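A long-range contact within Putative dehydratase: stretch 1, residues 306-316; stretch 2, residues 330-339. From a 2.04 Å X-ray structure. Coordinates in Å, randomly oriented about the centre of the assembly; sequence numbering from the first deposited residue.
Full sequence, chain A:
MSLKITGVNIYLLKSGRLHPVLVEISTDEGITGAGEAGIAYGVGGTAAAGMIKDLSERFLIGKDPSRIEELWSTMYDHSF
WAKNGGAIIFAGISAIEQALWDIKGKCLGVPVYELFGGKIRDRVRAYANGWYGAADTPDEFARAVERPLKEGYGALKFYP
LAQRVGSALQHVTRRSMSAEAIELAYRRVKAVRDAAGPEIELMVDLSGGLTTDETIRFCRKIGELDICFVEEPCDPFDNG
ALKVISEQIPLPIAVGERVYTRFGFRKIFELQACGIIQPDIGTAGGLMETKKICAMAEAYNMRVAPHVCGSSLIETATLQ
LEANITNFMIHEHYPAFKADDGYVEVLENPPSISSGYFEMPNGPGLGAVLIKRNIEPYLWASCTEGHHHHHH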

# COMPACT_ATOMS: atom_id res chain seq x y z
N PRO A 306 -16.97 9.61 25.50
CA PRO A 306 -16.57 8.64 26.52
C PRO A 306 -17.67 7.68 26.91
O PRO A 306 -18.80 8.08 27.15
CB PRO A 306 -16.13 9.51 27.69
CG PRO A 306 -15.72 10.80 27.03
CD PRO A 306 -16.81 10.98 26.01
N HIS A 307 -17.33 6.40 26.96
CA HIS A 307 -18.31 5.41 27.36
C HIS A 307 -18.24 5.30 28.88
O HIS A 307 -17.15 5.26 29.46
CB HIS A 307 -18.01 4.05 26.74
CG HIS A 307 -18.89 2.95 27.26
ND1 HIS A 307 -18.47 2.05 28.21
CD2 HIS A 307 -20.19 2.66 27.00
CE1 HIS A 307 -19.47 1.24 28.51
NE2 HIS A 307 -20.52 1.59 27.80
N VAL A 308 -19.40 5.27 29.52
CA VAL A 308 -19.45 5.15 30.96
C VAL A 308 -20.70 4.41 31.40
O VAL A 308 -21.82 4.81 31.07
CB VAL A 308 -19.44 6.54 31.65
CG1 VAL A 308 -18.12 7.22 31.40
CG2 VAL A 308 -20.55 7.39 31.11
N CYS A 309 -20.50 3.33 32.14
CA CYS A 309 -21.61 2.54 32.67
C CYS A 309 -21.16 1.79 33.92
O CYS A 309 -20.62 0.69 33.83
CB CYS A 309 -22.13 1.55 31.63
SG CYS A 309 -23.57 0.62 32.23
N GLY A 310 -21.39 2.40 35.07
CA GLY A 310 -21.02 1.79 36.34
C GLY A 310 -21.75 2.52 37.45
O GLY A 310 -22.92 2.85 37.30
N SER A 311 -21.07 2.78 38.55
CA SER A 311 -21.70 3.49 39.66
C SER A 311 -21.48 4.99 39.48
O SER A 311 -20.86 5.44 38.51
CB SER A 311 -21.08 3.04 40.98
OG SER A 311 -19.79 3.60 41.13
N SER A 312 -22.00 5.78 40.42
CA SER A 312 -21.84 7.23 40.39
C SER A 312 -20.36 7.63 40.40
O SER A 312 -19.99 8.70 39.93
CB SER A 312 -22.52 7.86 41.61
OG SER A 312 -23.92 7.63 41.61
N LEU A 313 -19.51 6.77 40.97
CA LEU A 313 -18.09 7.08 41.03
C LEU A 313 -17.46 7.21 39.64
O LEU A 313 -16.92 8.26 39.30
CB LEU A 313 -17.33 6.01 41.84
CG LEU A 313 -15.80 6.18 41.92
CD1 LEU A 313 -15.46 7.57 42.45
CD2 LEU A 313 -15.19 5.11 42.82
N ILE A 314 -17.53 6.17 38.82
CA ILE A 314 -16.93 6.26 37.50
C ILE A 314 -17.56 7.35 36.64
O ILE A 314 -16.90 7.94 35.79
CB ILE A 314 -16.96 4.91 36.74
CG1 ILE A 314 -16.05 5.01 35.50
CG2 ILE A 314 -18.37 4.57 36.32
CD1 ILE A 314 -15.52 3.67 35.02
N GLU A 315 -18.83 7.65 36.87
CA GLU A 315 -19.50 8.71 36.11
C GLU A 315 -18.89 10.06 36.49
O GLU A 315 -18.60 10.90 35.63
CB GLU A 315 -21.00 8.74 36.40
CG GLU A 315 -21.77 7.53 35.92
CD GLU A 315 -23.25 7.61 36.24
OE1 GLU A 315 -23.86 8.66 35.91
OE2 GLU A 315 -23.80 6.64 36.81
N THR A 316 -18.69 10.27 37.79
CA THR A 316 -18.11 11.52 38.27
C THR A 316 -16.66 11.65 37.81
O THR A 316 -16.23 12.74 37.42
CB THR A 316 -18.19 11.60 39.80
OG1 THR A 316 -19.56 11.53 40.20
CG2 THR A 316 -17.59 12.90 40.31
N ILE A 330 -19.95 14.37 23.47
CA ILE A 330 -21.15 14.23 24.29
C ILE A 330 -20.91 13.18 25.39
O ILE A 330 -20.06 12.31 25.25
CB ILE A 330 -22.34 13.81 23.37
CG1 ILE A 330 -23.67 13.92 24.10
CG2 ILE A 330 -22.11 12.40 22.86
CD1 ILE A 330 -24.87 13.76 23.16
N HIS A 331 -21.68 13.27 26.47
CA HIS A 331 -21.57 12.36 27.62
C HIS A 331 -22.65 11.26 27.54
O HIS A 331 -23.70 11.47 26.95
CB HIS A 331 -21.76 13.18 28.90
CG HIS A 331 -21.71 12.39 30.17
ND1 HIS A 331 -20.54 12.17 30.87
CD2 HIS A 331 -22.69 11.79 30.89
CE1 HIS A 331 -20.81 11.49 31.97
NE2 HIS A 331 -22.11 11.25 32.01
N GLU A 332 -22.37 10.09 28.13
CA GLU A 332 -23.33 8.98 28.13
C GLU A 332 -23.89 8.70 29.53
O GLU A 332 -23.14 8.59 30.50
CB GLU A 332 -22.66 7.70 27.61
CG GLU A 332 -23.56 6.46 27.70
CD GLU A 332 -22.90 5.20 27.16
OE1 GLU A 332 -21.69 5.01 27.43
OE2 GLU A 332 -23.58 4.39 26.49
N HIS A 333 -25.21 8.56 29.63
CA HIS A 333 -25.85 8.30 30.93
C HIS A 333 -26.95 7.23 30.82
O HIS A 333 -27.63 7.13 29.80
CB HIS A 333 -26.42 9.61 31.48
CG HIS A 333 -26.93 9.51 32.88
ND1 HIS A 333 -26.15 9.05 33.92
CD2 HIS A 333 -28.13 9.82 33.42
CE1 HIS A 333 -26.85 9.08 35.04
NE2 HIS A 333 -28.05 9.55 34.77
N TYR A 334 -27.09 6.43 31.88
CA TYR A 334 -28.10 5.37 31.96
C TYR A 334 -29.00 5.70 33.16
O TYR A 334 -28.94 5.02 34.19
CB TYR A 334 -27.45 4.00 32.21
CG TYR A 334 -26.56 3.47 31.11
CD1 TYR A 334 -26.92 2.35 30.37
CD2 TYR A 334 -25.32 4.06 30.84
CE1 TYR A 334 -26.07 1.82 29.38
CE2 TYR A 334 -24.47 3.55 29.86
CZ TYR A 334 -24.84 2.43 29.14
OH TYR A 334 -23.99 1.91 28.19
N PRO A 335 -29.84 6.73 33.05
CA PRO A 335 -30.71 7.10 34.17
C PRO A 335 -31.61 6.00 34.75
O PRO A 335 -31.81 5.94 35.95
CB PRO A 335 -31.51 8.29 33.60
CG PRO A 335 -31.58 7.98 32.14
CD PRO A 335 -30.18 7.50 31.83
N ALA A 336 -32.12 5.11 33.89
CA ALA A 336 -33.00 4.03 34.36
C ALA A 336 -32.37 3.07 35.36
O ALA A 336 -33.06 2.53 36.23
CB ALA A 336 -33.55 3.25 33.15
N PHE A 337 -31.06 2.85 35.26
CA PHE A 337 -30.36 1.93 36.16
C PHE A 337 -30.42 2.34 37.63
O PHE A 337 -30.38 1.48 38.52
CB PHE A 337 -28.89 1.80 35.73
CG PHE A 337 -28.69 1.05 34.44
CD1 PHE A 337 -29.76 0.84 33.56
CD2 PHE A 337 -27.43 0.57 34.09
CE1 PHE A 337 -29.58 0.16 32.36
CE2 PHE A 337 -27.24 -0.11 32.89
CZ PHE A 337 -28.32 -0.31 32.02
N LYS A 338 -30.53 3.63 37.88
CA LYS A 338 -30.60 4.12 39.25
C LYS A 338 -31.89 3.71 39.96
O LYS A 338 -31.99 3.81 41.18
CB LYS A 338 -30.45 5.65 39.26
CG LYS A 338 -29.00 6.16 39.32
CD LYS A 338 -28.18 5.70 38.13
CE LYS A 338 -26.83 6.42 38.07
NZ LYS A 338 -25.90 6.06 39.18
N ALA A 339 -32.88 3.24 39.19
CA ALA A 339 -34.16 2.83 39.76
C ALA A 339 -34.27 1.33 40.02
O ALA A 339 -35.27 0.86 40.57
CB ALA A 339 -35.30 3.28 38.83
O HOH W 1 -20.39 9.60 25.40
O HOH W 2 -19.58 10.06 29.00
O HOH W 3 -23.40 6.37 32.55
O HOH W 4 -23.36 9.12 33.46

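Two chain segments can run alongside each other without bonding directly through their backbones, provided that water and side chains fill the gap. The contact between residues 306-316 and 330-339 of this putative dehydratase illustrates the principle. The first stretch begins as an extended loop and enters a helix at Ser312; the second opens around the short strand 331-333 and turns into a 3-10 segment at Pro335. Their CA atoms approach to 6.3 Å for Pro306 and His331 and 6.1 Å for Val308 and Glu332, then separate slightly to 7.1 Å for Cys309 and Tyr334. No direct hydrogen bond joins main chain to main chain across this gap, yet the contact buries 557 Å² in all.

Ordered water supplies much of the missing backbone pairing. Water 1 donates to Pro306 O (2.8 Å) and to Ile330 O (2.7 Å), linking two carbonyls that could not bond to each other. Water 2 plays both parts, donating to Pro306 O at 2.8 Å while accepting from Glu332 N at 2.9 Å. Farther along, water 3 lies 2.7 Å from Val308 O and 3.0 Å from Glu332 O. Water 4 sits in a more crowded polar pocket, 2.5 Å from Glu315 OE1, 2.9 Å from His331 NE2, 2.8 Å from His333 ND1 and 3.0 Å from Glu332 O.

Carboxylates make the direct polar links. Glu332 points its CA-to-CB bond toward the first stretch, and its extended side chain (chi1 and chi2 both t) allows Glu332 OE1 to accept from Val308 N at 3.1 Å with an angle of 160°. The bond thus joins main chain to side chain, although the position of OE1 is less certain because it is modelled too close to a neighbouring atom. From the helix, Glu315 also points toward its partner stretch. Glu315 OE2 forms a salt bridge with Lys338 NZ at 3.2 Å; the charges attract, but the hydrogen bond within the pair is weak. The lysine starts sideways and its end comes nearer, which carries the ammonium group to the carboxylate. Glu315 OE1 lies 3.1 Å from His333 ND1, at the edge of the imidazole ring, where its nitrogens are accessible.

Sulfur and aromatic rings supply much of the less polar packing, and the Val308 side chain adds to it, with Val308 CG2 4.1 Å from Glu332 CB. Cys309 SG sits over one face of Tyr334, 3.8 Å from the ring centroid and only 11° off the normal, so the polarizable sulfur meets the π cloud almost squarely. Cys309 SG also approaches Phe337 obliquely, 3.8 Å from Phe337 CE2. The tyrosine edge is used as well: Val308 O lies 3.2 Å from Tyr334 CE2, near the ring plane, where the aromatic C-H groups carry partial positive charge.

Local bonds help shape both partners. Ser311 caps the helix, Ser311 OG accepting from Leu313 N at 3.2 Å, while Phe337 N donates to Tyr334 O at 3.2 Å as the second stretch turns.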